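Local coordinates for nird-like protein (Hydrogenobacter thermophilus, PDB 4CH7) that catalyses the decarboxylation of siroheme to 12,18-didecarboxysiroheme, with loss of two molecules of carbon dioxide, as a step in heme d1 biosynthesis, at residues A[105-110]-A[117-122]; A[233-238]-A[285-290]. All blocks are in the same frame, centred on the assembly; numbering follows the deposited sequence.

How the contacts relate
Two copies of one building plan, an AsnC-like domain with a ferredoxin-like fold, recur in this chain, separated by a helix-turn-helix domain, and each supplies one contact between a sheet and an outer helix. Contact 1 comes first: it closes the six-residue connection from strand 103-109 to the helix that follows, 116-126. Contact 2 opens later and spans 46 residues, returning helix 284-297 to the opening strand of the second domain, 233-239. The two lie in series, neither enclosing nor crossing the other, and they do not touch; their centres are 28 Å apart. Both strands belong to the same eight-stranded antiparallel barrel, so corresponding helices are fastened to its two halves.

Contact 1 (A[105-110]-A[117-122]); sequences FTLAVP and EDVVRL
Branched aliphatic side chains alone join strand and helix here: L107 meets V119 and V120, and V109 meets V119, while the flat groups do not touch across the contact. The ring of F105 packs edge-to-face with F71 of the neighbouring strand 65-71. On the helix, the guanidinium of R121 has the D118 carboxylate at its edge and in its plane, and the salt bridge runs from R121 NH2 to D118 OD1 over 3.2 Å. The bond is nearly straight, yet it reaches the oxygen from above the carboxylate, 45° out of its plane. This pair lies on the helix away from the strand.

At the centre, V119 divides its fork between two strand residues. Its CG1 lies 3.9 Å from L107 CD2, and its CG2 is 4.0 Å from V109 CG2. L107 and V109 alternate with A108, so both project toward the helix. In L107, CG stands anti to the backbone N (chi1 174°) and CD2 continues the extended chain, which takes it to the helix. The same methyl approaches V120 CG1 at 3.6 Å, a less certain contact because V120 was modelled in two conformers. I69 of strand 65-71 touches both L107 and V120, and V91 adds to the packing around L107.

The short axes pass 9.9 Å apart at 126°. Strand 103-109 is the third of its ferredoxin-like half-barrel, and the chain reverses from it into helix 116-126 on the outside, consistent with the AsnC-like family. E117, which does not touch the strand, forms a salt bridge with R136 of strand 132-139 through its OE2. All four touching residues are buried and no hydrogen bond crosses between the segments, so cohesion rests on dispersion and the exclusion of water.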
loop_
_atom_site.group_PDB
_atom_site.type_symbol
_atom_site.label_atom_id
_atom_site.label_comp_id
_atom_site.label_asym_id
_atom_site.label_seq_id
_atom_site.Cartn_x
_atom_site.Cartn_y
_atom_site.Cartn_z
ATOM N N PHE A 105 -10.134 5.728 5.078
ATOM C CA PHE A 105 -9.254 4.584 5.262
ATOM C C PHE A 105 -9.100 3.753 3.994
ATOM O O PHE A 105 -9.953 3.776 3.103
ATOM C CB PHE A 105 -9.695 3.717 6.450
ATOM C CG PHE A 105 -11.074 3.145 6.320
ATOM C CD1 PHE A 105 -12.184 3.880 6.715
ATOM C CD2 PHE A 105 -11.260 1.858 5.836
ATOM C CE1 PHE A 105 -13.458 3.351 6.607
ATOM C CE2 PHE A 105 -12.528 1.319 5.726
ATOM C CZ PHE A 105 -13.631 2.065 6.115
ATOM N N THR A 106 -7.984 3.038 3.916
ATOM C CA THR A 106 -7.736 2.127 2.811
ATOM C C THR A 106 -8.146 0.725 3.232
ATOM O O THR A 106 -7.658 0.204 4.236
ATOM C CB THR A 106 -6.257 2.131 2.394
ATOM O OG1 THR A 106 -5.898 3.434 1.914
ATOM C CG2 THR A 106 -6.008 1.101 1.300
ATOM N N LEU A 107 -9.060 0.128 2.473
ATOM C CA LEU A 107 -9.531 -1.217 2.773
ATOM C C LEU A 107 -9.090 -2.189 1.695
ATOM O O LEU A 107 -9.245 -1.915 0.506
ATOM C CB LEU A 107 -11.056 -1.243 2.895
ATOM C CG LEU A 107 -11.706 -2.620 3.063
ATOM C CD1 LEU A 107 -11.209 -3.294 4.329
ATOM C CD2 LEU A 107 -13.219 -2.505 3.080
ATOM N N ALA A 108 -8.529 -3.319 2.117
ATOM C CA ALA A 108 -8.187 -4.398 1.196
ATOM C C ALA A 108 -8.902 -5.669 1.633
ATOM O O ALA A 108 -8.804 -6.072 2.793
ATOM C CB ALA A 108 -6.688 -4.619 1.165
ATOM N N VAL A 109 -9.618 -6.300 0.706
ATOM C CA VAL A 109 -10.394 -7.494 1.025
ATOM C C VAL A 109 -9.876 -8.707 0.255
ATOM O O VAL A 109 -9.732 -8.650 -0.967
ATOM C CB VAL A 109 -11.896 -7.282 0.726
ATOM C CG1 VAL A 109 -12.671 -8.576 0.910
ATOM C CG2 VAL A 109 -12.468 -6.188 1.616
ATOM N N PRO A 110 -9.584 -9.807 0.973
ATOM C CA PRO A 110 -9.168 -11.061 0.334
ATOM C C PRO A 110 -10.273 -11.611 -0.558
ATOM O O PRO A 110 -11.444 -11.333 -0.301
ATOM C CB PRO A 110 -8.932 -12.000 1.526
ATOM C CG PRO A 110 -9.734 -11.411 2.654
ATOM C CD PRO A 110 -9.652 -9.928 2.440
ATOM N N GLU A 117 -17.721 -4.048 -1.464
ATOM C CA GLU A 117 -18.928 -3.244 -1.273
ATOM C C GLU A 117 -19.835 -3.773 -0.164
ATOM O O GLU A 117 -20.498 -2.997 0.528
ATOM C CB GLU A 117 -19.720 -3.158 -2.579
ATOM C CG GLU A 117 -19.271 -2.048 -3.518
ATOM C CD GLU A 117 -17.978 -2.363 -4.250
ATOM O OE1 GLU A 117 -17.443 -3.477 -4.087
ATOM O OE2 GLU A 117 -17.501 -1.488 -4.999
ATOM N N ASP A 118 -19.875 -5.094 -0.010
ATOM C CA ASP A 118 -20.662 -5.710 1.051
ATOM C C ASP A 118 -20.007 -5.449 2.406
ATOM O O ASP A 118 -20.680 -5.095 3.375
ATOM C CB ASP A 118 -20.806 -7.217 0.818
ATOM C CG ASP A 118 -21.677 -7.544 -0.381
ATOM O OD1 ASP A 118 -22.753 -6.927 -0.526
ATOM O OD2 ASP A 118 -21.284 -8.421 -1.179
ATOM N N VAL A 119 -18.690 -5.631 2.456
ATOM C CA VAL A 119 -17.904 -5.389 3.664
ATOM C C VAL A 119 -18.133 -3.989 4.232
ATOM O O VAL A 119 -18.382 -3.836 5.426
ATOM C CB VAL A 119 -16.397 -5.606 3.402
ATOM C CG1 VAL A 119 -15.576 -5.227 4.617
ATOM C CG2 VAL A 119 -16.126 -7.047 3.011
ATOM N N VAL A 120 -18.062 -2.976 3.374
ATOM C CA VAL A 120 -18.235 -1.594 3.814
ATOM C C VAL A 120 -19.683 -1.287 4.202
ATOM O O VAL A 120 -19.928 -0.481 5.100
ATOM C CB VAL A 120 -17.735 -0.577 2.755
ATOM C CG1 VAL A 120 -16.314 -0.896 2.342
ATOM C CG2 VAL A 120 -18.638 -0.563 1.533
ATOM N N ARG A 121 -20.633 -1.931 3.528
ATOM C CA ARG A 121 -22.052 -1.761 3.841
ATOM C C ARG A 121 -22.328 -2.230 5.265
ATOM O O ARG A 121 -22.982 -1.540 6.050
ATOM C CB ARG A 121 -22.929 -2.543 2.854
ATOM C CG ARG A 121 -24.392 -2.650 3.271
ATOM C CD ARG A 121 -25.228 -3.397 2.238
ATOM N NE ARG A 121 -24.669 -4.703 1.899
ATOM C CZ ARG A 121 -24.897 -5.818 2.588
ATOM N NH1 ARG A 121 -25.668 -5.796 3.665
ATOM N NH2 ARG A 121 -24.350 -6.962 2.204
ATOM N N LEU A 122 -21.799 -3.406 5.589
ATOM C CA LEU A 122 -21.937 -3.978 6.919
ATOM C C LEU A 122 -21.200 -3.143 7.967
ATOM O O LEU A 122 -21.675 -2.998 9.094
ATOM C CB LEU A 122 -21.439 -5.424 6.916
ATOM C CG LEU A 122 -22.240 -6.350 6.002
ATOM C CD1 LEU A 122 -21.542 -7.682 5.798
ATOM C CD2 LEU A 122 -23.635 -6.557 6.560
#

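Contact 2 (A[233-238]-A[285-290]); sequences ANAMSV and EEIKLL
This is a small apolar contact between helix and sheet, on the outer side of the barrel's second half, where helix 284-297 lies over strand 233-239. A single side chain does the work for the helix: I287 lays its CD1 methyl across the strand backbone between A233 and A235. That methyl is 4.2 Å from A233 CB and equally 4.2 Å from A235 CB. Beneath it runs the main chain, with A233 O at 3.8 Å and N234 CA at 4.1 Å from I287 CD1. The CG1-CD1 arm is extended (chi2 174°), which carries its end into the notch between the alanines. With alanine on both sides, the methyl can reach the backbone. The short axes pass 8.9 Å apart at 40°, a closeness the small side chains probably help to allow.

Alternation along the strand turns N234 away from the helix, its ND2 hydrogen-bonded to Y231 O. Strands 275-281 and 303-314 flank this strand; F307 of the latter packs against A235, while S237 OG hydrogen-bonds to A277 O of the former. The pairing of the first strand with the helix after the third fits a ferredoxin-like half of an alpha+beta barrel, the fold of AsnC-like domains.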
loop_
_atom_site.group_PDB
_atom_site.type_symbol
_atom_site.label_atom_id
_atom_site.label_comp_id
_atom_site.label_asym_id
_atom_site.label_seq_id
_atom_site.Cartn_x
_atom_site.Cartn_y
_atom_site.Cartn_z
ATOM N N ALA A 233 2.625 19.095 8.354
ATOM C CA ALA A 233 1.295 19.107 7.756
ATOM C C ALA A 233 1.217 18.174 6.553
ATOM O O ALA A 233 2.158 18.075 5.767
ATOM C CB ALA A 233 0.906 20.518 7.353
ATOM N N ASN A 234 0.083 17.494 6.417
ATOM C CA ASN A 234 -0.143 16.603 5.291
ATOM C C ASN A 234 -1.566 16.735 4.772
ATOM O O ASN A 234 -2.491 17.015 5.536
ATOM C CB ASN A 234 0.134 15.152 5.690
ATOM C CG ASN A 234 1.590 14.908 6.030
ATOM O OD1 ASN A 234 2.383 14.528 5.171
ATOM N ND2 ASN A 234 1.950 15.127 7.289
ATOM N N ALA A 235 -1.740 16.538 3.471
ATOM C CA ALA A 235 -3.063 16.617 2.871
ATOM C C ALA A 235 -3.169 15.741 1.640
ATOM O O ALA A 235 -2.231 15.642 0.844
ATOM C CB ALA A 235 -3.408 18.054 2.517
HETATM N N MSE A 236 -4.321 15.096 1.502
HETATM C CA MSE A 236 -4.693 14.477 0.244
HETATM C C MSE A 236 -5.363 15.557 -0.587
HETATM O O MSE A 236 -6.466 15.999 -0.262
HETATM C CB MSE A 236 -5.655 13.309 0.480
HETATM C CG MSE A 236 -6.466 12.898 -0.740
HETATM SE SE MSE A 236 -7.672 11.430 -0.342
HETATM C CE MSE A 236 -6.345 10.121 0.196
ATOM N N SER A 237 -4.682 16.017 -1.629
ATOM C CA SER A 237 -5.282 16.976 -2.545
ATOM C C SER A 237 -6.044 16.203 -3.613
ATOM O O SER A 237 -5.511 15.266 -4.210
ATOM C CB SER A 237 -4.216 17.862 -3.184
ATOM O OG SER A 237 -3.411 17.125 -4.082
ATOM N N VAL A 238 -7.300 16.574 -3.831
ATOM C CA VAL A 238 -8.109 15.916 -4.850
ATOM C C VAL A 238 -8.478 16.906 -5.951
ATOM O O VAL A 238 -8.821 18.054 -5.673
ATOM C CB VAL A 238 -9.364 15.247 -4.248
ATOM C CG1 VAL A 238 -8.955 14.135 -3.296
ATOM C CG2 VAL A 238 -10.234 16.265 -3.532
ATOM N N GLU A 285 -1.086 26.218 5.449
ATOM C CA GLU A 285 -1.090 27.348 4.519
ATOM C C GLU A 285 -0.065 27.173 3.402
ATOM O O GLU A 285 -0.302 27.558 2.256
ATOM C CB GLU A 285 -0.813 28.647 5.279
ATOM C CG GLU A 285 -0.861 29.900 4.422
ATOM C CD GLU A 285 -2.263 30.238 3.959
ATOM O OE1 GLU A 285 -3.223 29.924 4.693
ATOM O OE2 GLU A 285 -2.404 30.824 2.866
ATOM N N GLU A 286 1.073 26.579 3.748
ATOM C CA GLU A 286 2.126 26.292 2.783
ATOM C C GLU A 286 1.624 25.349 1.689
ATOM O O GLU A 286 1.899 25.554 0.506
ATOM C CB GLU A 286 3.336 25.685 3.496
ATOM C CG GLU A 286 4.477 25.306 2.568
ATOM C CD GLU A 286 5.619 24.633 3.295
ATOM O OE1 GLU A 286 5.856 24.962 4.475
ATOM O OE2 GLU A 286 6.275 23.768 2.683
ATOM N N ILE A 287 0.891 24.316 2.096
ATOM C CA ILE A 287 0.271 23.386 1.156
ATOM C C ILE A 287 -0.776 24.112 0.308
ATOM O O ILE A 287 -0.847 23.909 -0.907
ATOM C CB ILE A 287 -0.374 22.186 1.892
ATOM C CG1 ILE A 287 0.703 21.237 2.421
ATOM C CG2 ILE A 287 -1.321 21.429 0.975
ATOM C CD1 ILE A 287 0.164 20.109 3.282
ATOM N N LYS A 288 -1.574 24.961 0.955
ATOM C CA LYS A 288 -2.584 25.764 0.270
ATOM C C LYS A 288 -1.975 26.584 -0.863
ATOM O O LYS A 288 -2.535 26.654 -1.956
ATOM C CB LYS A 288 -3.298 26.695 1.254
ATOM C CG LYS A 288 -4.381 26.027 2.095
ATOM C CD LYS A 288 -5.139 27.055 2.930
ATOM C CE LYS A 288 -6.237 26.405 3.760
ATOM N NZ LYS A 288 -6.932 27.388 4.642
ATOM N N LEU A 289 -0.828 27.200 -0.589
ATOM C CA LEU A 289 -0.089 27.964 -1.590
ATOM C C LEU A 289 0.268 27.092 -2.792
ATOM O O LEU A 289 0.004 27.462 -3.939
ATOM C CB LEU A 289 1.183 28.553 -0.975
ATOM C CG LEU A 289 1.127 29.999 -0.478
ATOM C CD1 LEU A 289 -0.121 30.247 0.350
ATOM C CD2 LEU A 289 2.373 30.344 0.327
ATOM N N LEU A 290 0.862 25.935 -2.516
ATOM C CA LEU A 290 1.255 24.981 -3.552
ATOM C C LEU A 290 0.063 24.545 -4.404
ATOM O O LEU A 290 0.166 24.445 -5.626
ATOM C CB LEU A 290 1.929 23.762 -2.914
ATOM C CG LEU A 290 2.189 22.540 -3.797
ATOM C CD1 LEU A 290 3.057 22.903 -4.988
ATOM C CD2 LEU A 290 2.825 21.415 -2.992
#